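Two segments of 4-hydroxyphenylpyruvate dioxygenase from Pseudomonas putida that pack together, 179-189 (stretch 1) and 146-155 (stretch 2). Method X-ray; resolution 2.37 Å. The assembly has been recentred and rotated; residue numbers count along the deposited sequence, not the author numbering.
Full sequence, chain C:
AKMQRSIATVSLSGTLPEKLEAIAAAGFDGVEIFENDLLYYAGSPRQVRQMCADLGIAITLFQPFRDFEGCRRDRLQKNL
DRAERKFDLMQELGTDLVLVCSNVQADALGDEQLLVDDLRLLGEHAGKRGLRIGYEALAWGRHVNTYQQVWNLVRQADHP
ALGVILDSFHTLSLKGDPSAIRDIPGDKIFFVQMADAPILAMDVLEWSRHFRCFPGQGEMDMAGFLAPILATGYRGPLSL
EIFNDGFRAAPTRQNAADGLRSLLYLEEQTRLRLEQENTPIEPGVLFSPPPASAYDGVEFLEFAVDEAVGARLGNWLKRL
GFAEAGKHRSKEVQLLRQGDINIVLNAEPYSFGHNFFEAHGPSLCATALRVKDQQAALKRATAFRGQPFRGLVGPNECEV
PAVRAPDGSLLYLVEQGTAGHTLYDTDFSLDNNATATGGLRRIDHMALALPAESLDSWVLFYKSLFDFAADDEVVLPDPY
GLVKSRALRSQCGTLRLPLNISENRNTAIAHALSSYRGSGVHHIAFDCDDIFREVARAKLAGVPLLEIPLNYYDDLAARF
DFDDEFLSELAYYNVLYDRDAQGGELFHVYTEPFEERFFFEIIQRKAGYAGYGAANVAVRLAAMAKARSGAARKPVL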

ATOM      1  N   SER C 179      15.011   8.259 -32.207  1.00 50.74           N
ATOM      2  CA  SER C 179      16.268   8.704 -32.803  1.00 53.38           C
ATOM      3  C   SER C 179      16.115  10.038 -33.526  1.00 53.70           C
ATOM      4  O   SER C 179      17.012  10.885 -33.472  1.00 50.81           O
ATOM      5  CB  SER C 179      16.794   7.638 -33.761  1.00 53.65           C
ATOM      6  OG  SER C 179      18.112   7.939 -34.178  1.00 58.01           O
ATOM      7  N   ALA C 180      14.984  10.248 -34.201  1.00 52.00           N
ATOM      8  CA  ALA C 180      14.774  11.482 -34.952  1.00 48.01           C
ATOM      9  C   ALA C 180      14.644  12.716 -34.067  1.00 49.41           C
ATOM     10  O   ALA C 180      14.549  13.825 -34.603  1.00 51.20           O
ATOM     11  CB  ALA C 180      13.536  11.356 -35.840  1.00 49.83           C
ATOM     12  N   ILE C 181      14.625  12.559 -32.740  1.00 47.42           N
ATOM     13  CA  ILE C 181      14.583  13.728 -31.865  1.00 47.82           C
ATOM     14  C   ILE C 181      15.819  14.599 -32.046  1.00 51.33           C
ATOM     15  O   ILE C 181      15.738  15.830 -31.933  1.00 53.19           O
ATOM     16  CB  ILE C 181      14.410  13.286 -30.395  1.00 46.69           C
ATOM     17  CG1 ILE C 181      13.033  12.659 -30.180  1.00 46.52           C
ATOM     18  CG2 ILE C 181      14.582  14.461 -29.446  1.00 48.01           C
ATOM     19  CD1 ILE C 181      12.878  11.967 -28.843  1.00 44.66           C
ATOM     20  N   ARG C 182      16.973  13.996 -32.354  1.00 51.68           N
ATOM     21  CA  ARG C 182      18.196  14.783 -32.502  1.00 52.39           C
ATOM     22  C   ARG C 182      18.105  15.818 -33.617  1.00 52.18           C
ATOM     23  O   ARG C 182      18.870  16.788 -33.602  1.00 54.04           O
ATOM     24  CB  ARG C 182      19.426  13.888 -32.694  1.00 53.67           C
ATOM     25  CG  ARG C 182      19.341  12.824 -33.762  1.00 54.73           C
ATOM     26  CD  ARG C 182      20.640  12.026 -33.781  1.00 54.85           C
ATOM     27  NE  ARG C 182      20.947  11.409 -32.491  1.00 54.22           N
ATOM     28  CZ  ARG C 182      20.605  10.178 -32.128  1.00 55.19           C
ATOM     29  NH1 ARG C 182      19.926   9.398 -32.958  1.00 55.27           N
ATOM     30  NH2 ARG C 182      20.946   9.727 -30.928  1.00 56.50           N
ATOM     31  N   ASP C 183      17.196  15.650 -34.575  1.00 52.50           N
ATOM     32  CA  ASP C 183      17.061  16.639 -35.637  1.00 52.04           C
ATOM     33  C   ASP C 183      16.189  17.821 -35.234  1.00 52.83           C
ATOM     34  O   ASP C 183      16.036  18.757 -36.028  1.00 56.00           O
ATOM     35  CB  ASP C 183      16.484  15.996 -36.902  1.00 52.19           C
ATOM     36  CG  ASP C 183      17.342  14.864 -37.426  1.00 55.25           C
ATOM     37  OD1 ASP C 183      18.571  14.893 -37.199  1.00 54.28           O
ATOM     38  OD2 ASP C 183      16.786  13.951 -38.076  1.00 57.62           O
ATOM     39  N   ILE C 184      15.608  17.800 -34.037  1.00 48.59           N
ATOM     40  CA  ILE C 184      14.824  18.922 -33.529  1.00 48.62           C
ATOM     41  C   ILE C 184      15.769  19.909 -32.856  1.00 48.43           C
ATOM     42  O   ILE C 184      16.582  19.505 -32.012  1.00 48.18           O
ATOM     43  CB  ILE C 184      13.735  18.444 -32.554  1.00 47.81           C
ATOM     44  CG1 ILE C 184      12.828  17.415 -33.227  1.00 48.27           C
ATOM     45  CG2 ILE C 184      12.918  19.622 -32.045  1.00 46.33           C
ATOM     46  CD1 ILE C 184      11.750  16.868 -32.316  1.00 48.18           C
ATOM     47  N   PRO C 185      15.701  21.199 -33.185  1.00 46.29           N
ATOM     48  CA  PRO C 185      16.538  22.186 -32.488  1.00 45.79           C
ATOM     49  C   PRO C 185      16.293  22.159 -30.986  1.00 46.83           C
ATOM     50  O   PRO C 185      15.147  22.145 -30.527  1.00 48.04           O
ATOM     51  CB  PRO C 185      16.109  23.519 -33.110  1.00 45.24           C
ATOM     52  CG  PRO C 185      15.578  23.151 -34.457  1.00 43.07           C
ATOM     53  CD  PRO C 185      14.929  21.803 -34.284  1.00 44.98           C
ATOM     54  N   GLY C 186      17.389  22.140 -30.224  1.00 43.63           N
ATOM     55  CA  GLY C 186      17.291  22.035 -28.779  1.00 44.64           C
ATOM     56  C   GLY C 186      16.369  23.061 -28.153  1.00 46.96           C
ATOM     57  O   GLY C 186      15.702  22.776 -27.154  1.00 44.52           O
ATOM     58  N   ASP C 187      16.316  24.267 -28.720  1.00 46.81           N
ATOM     59  CA  ASP C 187      15.503  25.327 -28.140  1.00 45.23           C
ATOM     60  C   ASP C 187      14.022  25.207 -28.485  1.00 42.26           C
ATOM     61  O   ASP C 187      13.210  25.940 -27.909  1.00 41.57           O
ATOM     62  CB  ASP C 187      16.024  26.696 -28.590  1.00 44.63           C
ATOM     63  CG  ASP C 187      15.868  26.920 -30.083  1.00 46.29           C
ATOM     64  OD1 ASP C 187      15.839  25.927 -30.840  1.00 52.11           O
ATOM     65  OD2 ASP C 187      15.762  28.090 -30.504  1.00 49.66           O
ATOM     66  N   LYS C 188      13.648  24.307 -29.395  1.00 37.97           N
ATOM     67  CA  LYS C 188      12.242  24.065 -29.694  1.00 42.85           C
ATOM     68  C   LYS C 188      11.632  22.969 -28.830  1.00 44.60           C
ATOM     69  O   LYS C 188      10.420  22.739 -28.911  1.00 46.18           O
ATOM     70  CB  LYS C 188      12.061  23.723 -31.178  1.00 38.20           C
ATOM     71  CG  LYS C 188      12.456  24.850 -32.125  1.00 40.82           C
ATOM     72  CD  LYS C 188      11.854  26.193 -31.708  1.00 42.06           C
ATOM     73  CE  LYS C 188      10.332  26.194 -31.804  1.00 41.99           C
ATOM     74  NZ  LYS C 188       9.741  27.465 -31.309  1.00 37.70           N
ATOM     75  N   ILE C 189      12.435  22.282 -28.026  1.00 41.26           N
ATOM     76  CA  ILE C 189      11.932  21.345 -27.030  1.00 42.47           C
ATOM     77  C   ILE C 189      11.765  22.116 -25.727  1.00 43.54           C
ATOM     78  O   ILE C 189      12.737  22.662 -25.194  1.00 43.75           O
ATOM     79  CB  ILE C 189      12.887  20.153 -26.851  1.00 43.40           C
ATOM     80  CG1 ILE C 189      13.052  19.397 -28.169  1.00 42.63           C
ATOM     81  CG2 ILE C 189      12.385  19.224 -25.761  1.00 41.22           C
ATOM     82  CD1 ILE C 189      14.162  18.361 -28.143  1.00 41.40           C
TER
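Stretch 2, residues 146-155: TYQQVWNLVR

Stretch 2 lies on stretch 1 as a helix that presses two aromatic side chains, Tyr147 and Trp151, against the mainly apolar surface of an irregular segment, in a contact made by packing, with no clear hydrogen bond between the two and 406 Å² buried in all. Stretch 2 is helical from Tyr147 onward. Thr146 caps its start: Thr146 OG1 accepts a weak bond of 3.4 Å from Gln149 N, and donates to Gln149 OE1 at 2.8 Å. Stretch 1 is less regular, with a 3-10 segment through Asp183, closed by bonds such as Asp183 N to Ala180 O at 3.2 Å, and an extended backbone at Ile184 and Pro185.

The two stretches run in roughly the same direction. Ala180 lies nearest Gln148 (CA to CA, 7.8 Å), Ile184 nearest Trp151 (CA to CA, 7.5 Å) and Lys188 nearest Val154 (CA to CA, 8.4 Å). Tyr147, Trp151 and Val154 follow one another at spacings of four and three residues, so one side of the helix carries all three, and the CA-to-CB bond of each points toward stretch 1.

Tyr147 reaches the 3-10 segment. Ile181 CG1 sits over one face of its ring, 3.4 Å from Tyr147 CE1 and 3.8 Å from the ring centroid, a CH-pi contact in which an aliphatic methylene meets the pi cloud. Ile184 CD1 lies at the ring edge, 4.3 Å from Tyr147 CD1. The phenol extends far enough to bring Tyr147 OH within 3.3 Å of Ala180 CB; the methyl group of Ala180 meets the end of the phenol, and its CA-to-CB bond points toward the helix.

One helical turn on, Trp151 has the largest area covered of any residue here. Ile184 CG1 stands almost directly above its five-membered ring, 3.8 Å from the centroid and only 11° off the normal, and the same atom is 3.8 Å from Trp151 CG. Buried Ile184 thus touches both aromatic rings, and its branched aliphatic side chain suits the space between them. The broad indole also meets the next residue: Pro185 CD approaches Trp151 CZ2 to 3.5 Å, the compact proline ring offering a rigid apolar surface.

Lys188 ends the contact. Its CB lies 3.7 Å from Trp151 CZ3, and Lys188 CE comes within 4.3 Å of Val154 CG1. The long aliphatic part of lysine can pack like a hydrocarbon, while its ammonium is hydrogen-bonded elsewhere in the structure.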

ATOM      1  N   THR C 146       2.159  11.127 -32.201  1.00 45.15           N
ATOM      2  CA  THR C 146       3.592  10.865 -32.163  1.00 47.32           C
ATOM      3  C   THR C 146       4.324  12.192 -32.035  1.00 48.32           C
ATOM      4  O   THR C 146       3.793  13.250 -32.383  1.00 45.63           O
ATOM      5  CB  THR C 146       4.087  10.129 -33.417  1.00 45.44           C
ATOM      6  OG1 THR C 146       3.839  10.935 -34.574  1.00 47.48           O
ATOM      7  CG2 THR C 146       3.376   8.791 -33.576  1.00 44.00           C
ATOM      8  N   TYR C 147       5.561  12.129 -31.534  1.00 47.50           N
ATOM      9  CA  TYR C 147       6.357  13.348 -31.433  1.00 44.10           C
ATOM     10  C   TYR C 147       6.744  13.877 -32.807  1.00 46.51           C
ATOM     11  O   TYR C 147       6.928  15.088 -32.971  1.00 46.17           O
ATOM     12  CB  TYR C 147       7.608  13.109 -30.582  1.00 43.85           C
ATOM     13  CG  TYR C 147       8.729  12.376 -31.290  1.00 44.70           C
ATOM     14  CD1 TYR C 147       9.681  13.069 -32.033  1.00 45.48           C
ATOM     15  CD2 TYR C 147       8.848  10.996 -31.200  1.00 46.54           C
ATOM     16  CE1 TYR C 147      10.705  12.408 -32.681  1.00 47.66           C
ATOM     17  CE2 TYR C 147       9.875  10.325 -31.840  1.00 50.08           C
ATOM     18  CZ  TYR C 147      10.801  11.035 -32.579  1.00 49.95           C
ATOM     19  OH  TYR C 147      11.823  10.373 -33.219  1.00 46.63           O
ATOM     20  N   GLN C 148       6.884  12.989 -33.797  1.00 43.83           N
ATOM     21  CA  GLN C 148       7.211  13.436 -35.148  1.00 44.25           C
ATOM     22  C   GLN C 148       6.131  14.355 -35.705  1.00 46.63           C
ATOM     23  O   GLN C 148       6.439  15.393 -36.304  1.00 46.52           O
ATOM     24  CB  GLN C 148       7.412  12.231 -36.068  1.00 44.35           C
ATOM     25  CG  GLN C 148       8.589  11.343 -35.700  1.00 46.46           C
ATOM     26  CD  GLN C 148       8.206  10.246 -34.724  1.00 48.75           C
ATOM     27  OE1 GLN C 148       7.259  10.389 -33.950  1.00 48.35           O
ATOM     28  NE2 GLN C 148       8.940   9.140 -34.759  1.00 47.92           N
ATOM     29  N   GLN C 149       4.859  13.993 -35.517  1.00 47.19           N
ATOM     30  CA  GLN C 149       3.768  14.856 -35.959  1.00 47.91           C
ATOM     31  C   GLN C 149       3.752  16.167 -35.183  1.00 47.78           C
ATOM     32  O   GLN C 149       3.447  17.224 -35.746  1.00 47.30           O
ATOM     33  CB  GLN C 149       2.428  14.136 -35.816  1.00 47.88           C
ATOM     34  CG  GLN C 149       2.265  12.934 -36.726  1.00 48.40           C
ATOM     35  CD  GLN C 149       1.093  12.061 -36.321  1.00 49.45           C
ATOM     36  OE1 GLN C 149       1.123  11.407 -35.279  1.00 50.24           O
ATOM     37  NE2 GLN C 149       0.052  12.047 -37.146  1.00 50.23           N
ATOM     38  N   VAL C 150       4.059  16.113 -33.885  1.00 46.50           N
ATOM     39  CA  VAL C 150       4.113  17.329 -33.078  1.00 45.91           C
ATOM     40  C   VAL C 150       5.154  18.287 -33.640  1.00 48.28           C
ATOM     41  O   VAL C 150       4.879  19.471 -33.862  1.00 47.12           O
ATOM     42  CB  VAL C 150       4.402  16.986 -31.606  1.00 46.73           C
ATOM     43  CG1 VAL C 150       4.877  18.224 -30.854  1.00 46.39           C
ATOM     44  CG2 VAL C 150       3.165  16.417 -30.953  1.00 43.98           C
ATOM     45  N   TRP C 151       6.368  17.786 -33.879  1.00 48.17           N
ATOM     46  CA  TRP C 151       7.423  18.640 -34.410  1.00 47.80           C
ATOM     47  C   TRP C 151       7.072  19.149 -35.803  1.00 47.63           C
ATOM     48  O   TRP C 151       7.388  20.292 -36.150  1.00 49.08           O
ATOM     49  CB  TRP C 151       8.755  17.890 -34.429  1.00 46.24           C
ATOM     50  CG  TRP C 151       9.831  18.611 -35.187  1.00 47.23           C
ATOM     51  CD1 TRP C 151      10.581  18.116 -36.214  1.00 45.06           C
ATOM     52  CD2 TRP C 151      10.275  19.959 -34.978  1.00 45.14           C
ATOM     53  NE1 TRP C 151      11.463  19.072 -36.658  1.00 46.42           N
ATOM     54  CE2 TRP C 151      11.295  20.212 -35.917  1.00 46.06           C
ATOM     55  CE3 TRP C 151       9.908  20.977 -34.091  1.00 41.85           C
ATOM     56  CZ2 TRP C 151      11.951  21.439 -35.995  1.00 45.73           C
ATOM     57  CZ3 TRP C 151      10.561  22.195 -34.168  1.00 44.93           C
ATOM     58  CH2 TRP C 151      11.572  22.415 -35.112  1.00 46.58           C
ATOM     59  N   ASN C 152       6.411  18.317 -36.612  1.00 46.22           N
ATOM     60  CA  ASN C 152       5.972  18.760 -37.933  1.00 49.69           C
ATOM     61  C   ASN C 152       5.083  19.992 -37.826  1.00 51.29           C
ATOM     62  O   ASN C 152       5.269  20.974 -38.553  1.00 52.16           O
ATOM     63  CB  ASN C 152       5.225  17.632 -38.646  1.00 48.14           C
ATOM     64  CG  ASN C 152       4.851  17.987 -40.077  1.00 49.53           C
ATOM     65  OD1 ASN C 152       5.252  19.029 -40.597  1.00 51.46           O
ATOM     66  ND2 ASN C 152       4.042  17.143 -40.703  1.00 50.66           N
ATOM     67  N   LEU C 153       4.107  19.960 -36.914  1.00 48.23           N
ATOM     68  CA  LEU C 153       3.191  21.086 -36.771  1.00 46.31           C
ATOM     69  C   LEU C 153       3.870  22.269 -36.091  1.00 46.95           C
ATOM     70  O   LEU C 153       3.662  23.421 -36.487  1.00 49.31           O
ATOM     71  CB  LEU C 153       1.949  20.655 -35.993  1.00 47.60           C
ATOM     72  CG  LEU C 153       1.116  19.538 -36.625  1.00 48.68           C
ATOM     73  CD1 LEU C 153      -0.024  19.117 -35.707  1.00 45.40           C
ATOM     74  CD2 LEU C 153       0.585  19.969 -37.982  1.00 48.88           C
ATOM     75  N   VAL C 154       4.679  22.007 -35.061  1.00 45.36           N
ATOM     76  CA  VAL C 154       5.356  23.090 -34.353  1.00 45.63           C
ATOM     77  C   VAL C 154       6.338  23.799 -35.277  1.00 48.56           C
ATOM     78  O   VAL C 154       6.455  25.031 -35.257  1.00 47.36           O
ATOM     79  CB  VAL C 154       6.049  22.548 -33.087  1.00 45.48           C
ATOM     80  CG1 VAL C 154       6.960  23.602 -32.476  1.00 40.52           C
ATOM     81  CG2 VAL C 154       5.009  22.098 -32.071  1.00 48.55           C
ATOM     82  N   ARG C 155       7.056  23.034 -36.101  1.00 49.61           N
ATOM     83  CA  ARG C 155       8.005  23.632 -37.035  1.00 47.59           C
ATOM     84  C   ARG C 155       7.294  24.530 -38.039  1.00 47.18           C
ATOM     85  O   ARG C 155       7.733  25.656 -38.303  1.00 46.36           O
ATOM     86  CB  ARG C 155       8.794  22.533 -37.747  1.00 46.60           C
ATOM     87  CG  ARG C 155       9.851  23.033 -38.707  1.00 46.62           C
ATOM     88  CD  ARG C 155      10.512  21.873 -39.434  1.00 46.04           C
ATOM     89  NE  ARG C 155       9.527  20.975 -40.030  1.00 47.84           N
ATOM     90  CZ  ARG C 155       8.866  21.231 -41.154  1.00 50.01           C
ATOM     91  NH1 ARG C 155       9.084  22.363 -41.811  1.00 50.00           N
ATOM     92  NH2 ARG C 155       7.985  20.355 -41.624  1.00 48.61           N
TER